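Local structure of CT009 (Chlamydia trachomatis, 4GQM) at the interface of chains A and B. The protein is of unknown function but carries a helix-turn-helix domain and so probably binds DNA, crystallised here as a sub-domain-swapped pair of chains. Residues are numbered along the deposited sequence; one frame, centred on the assembly and turned at random. Chains: chain A/B, CT009.

The interface of chains A and B. Residues chain A 7, 10-11, 14; chain B 82-85.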
# COMPACT_ATOMS: atom_id res chain seq x y z
N VAL A 7 -7.13 -8.97 17.73
CA VAL A 7 -6.65 -8.08 16.66
C VAL A 7 -7.55 -6.85 16.55
O VAL A 7 -7.10 -5.74 16.52
CB VAL A 7 -6.60 -8.83 15.29
CG1 VAL A 7 -6.45 -7.85 14.10
CG2 VAL A 7 -5.45 -9.86 15.30
N GLU A 10 -7.28 -4.57 19.62
CA GLU A 10 -6.04 -3.82 19.56
C GLU A 10 -6.12 -2.72 18.51
O GLU A 10 -5.64 -1.61 18.75
CB GLU A 10 -4.84 -4.67 19.23
CG GLU A 10 -4.31 -5.50 20.42
CD GLU A 10 -3.00 -6.17 20.10
OE1 GLU A 10 -2.54 -6.10 18.93
OE2 GLU A 10 -2.44 -6.80 21.03
N LEU A 11 -6.65 -3.01 17.31
CA LEU A 11 -6.70 -1.97 16.26
C LEU A 11 -7.53 -0.79 16.70
O LEU A 11 -7.19 0.35 16.41
CB LEU A 11 -7.26 -2.56 14.96
CG LEU A 11 -6.29 -3.45 14.21
CD1 LEU A 11 -7.02 -4.18 13.10
CD2 LEU A 11 -5.12 -2.65 13.62
N LEU A 14 -5.36 1.16 19.21
CA LEU A 14 -4.29 1.81 18.51
C LEU A 14 -4.81 3.05 17.77
O LEU A 14 -4.20 4.12 17.79
CB LEU A 14 -3.67 0.79 17.54
CG LEU A 14 -2.53 1.26 16.68
CD1 LEU A 14 -1.42 1.82 17.55
CD2 LEU A 14 -2.07 0.09 15.88
N HIS B 82 1.10 -3.66 20.77
CA HIS B 82 -0.06 -4.25 20.13
C HIS B 82 0.42 -5.53 19.45
O HIS B 82 0.52 -5.59 18.22
CB HIS B 82 -0.71 -3.25 19.16
CG HIS B 82 -1.26 -2.05 19.87
ND1 HIS B 82 -0.47 -1.00 20.27
CD2 HIS B 82 -2.50 -1.80 20.35
CE1 HIS B 82 -1.21 -0.12 20.92
NE2 HIS B 82 -2.44 -0.59 20.99
N PRO B 83 0.75 -6.57 20.25
CA PRO B 83 1.40 -7.74 19.65
C PRO B 83 0.55 -8.51 18.67
O PRO B 83 1.11 -9.16 17.76
CB PRO B 83 1.73 -8.62 20.86
CG PRO B 83 0.79 -8.14 21.94
CD PRO B 83 0.71 -6.66 21.72
N TYR B 84 -0.76 -8.49 18.79
CA TYR B 84 -1.60 -9.16 17.80
C TYR B 84 -1.55 -8.43 16.45
O TYR B 84 -1.51 -9.11 15.41
CB TYR B 84 -3.04 -9.33 18.24
CG TYR B 84 -3.19 -10.38 19.37
CD1 TYR B 84 -2.97 -10.05 20.73
CD2 TYR B 84 -3.54 -11.68 19.08
CE1 TYR B 84 -3.13 -11.01 21.74
CE2 TYR B 84 -3.67 -12.62 20.09
CZ TYR B 84 -3.44 -12.28 21.41
OH TYR B 84 -3.60 -13.24 22.40
N VAL B 85 -1.56 -7.12 16.47
CA VAL B 85 -1.43 -6.35 15.22
C VAL B 85 -0.08 -6.65 14.64
O VAL B 85 0.00 -6.87 13.40
CB VAL B 85 -1.60 -4.86 15.49
CG1 VAL B 85 -1.27 -4.02 14.23
CG2 VAL B 85 -3.01 -4.54 15.93
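A:Glu10, on helix 2-24 of one helix-turn-helix protein chain, reaches the first turn of helix 83-104 of the other and caps it, a worked example of a carboxylate closing a helix N-terminus. Its CG lies anti to the carbonyl carbon (chi1 -78°) and the chain runs extended beyond it, which carries the carboxylate up to the amides at the start of the partner helix. Oxygen OE1 accepts a hydrogen bond from the backbone N of B:Val85 at 2.8 Å, somewhat bent at the hydrogen (156°) but arriving almost along the C-O axis. The second oxygen, OE2, takes a long, weak bond from the B:Tyr84 amide N at 3.3 Å, which probably helps to limit rotation of the carboxylate. Although OE1 is also near that nitrogen, the N-H turns towards OE2 instead, and OE1 lies 3.2 Å from B:His82 O, an approach of two acceptors that probably costs something. The positive end of the helix dipole would probably stabilise the ionised form of the carboxylate.

Flat groups frame this cap. A:Glu10 OE2 lies in the plane of the B:Tyr84 ring, at its edge, 3.3 Å from CD1. B:His82, just ahead of the helix, runs antiparallel to the glutamate side chain, its ring turned 86° from the carboxylate. The edge of that imidazole receives CB of A:Glu10, while A:Leu14 lays its own CB over one face, near the rim, 3.9 Å from B:His82 NE2.

Aliphatic contacts flank the polar pair. The B:Val85 methyl CG2 meets A:Leu11 CD2 at 3.7 Å and also touches CB of A:Glu10, covering the carboxylate's stem. One turn earlier, A:Val7 sets CG2 3.8 Å from CB of B:Tyr84.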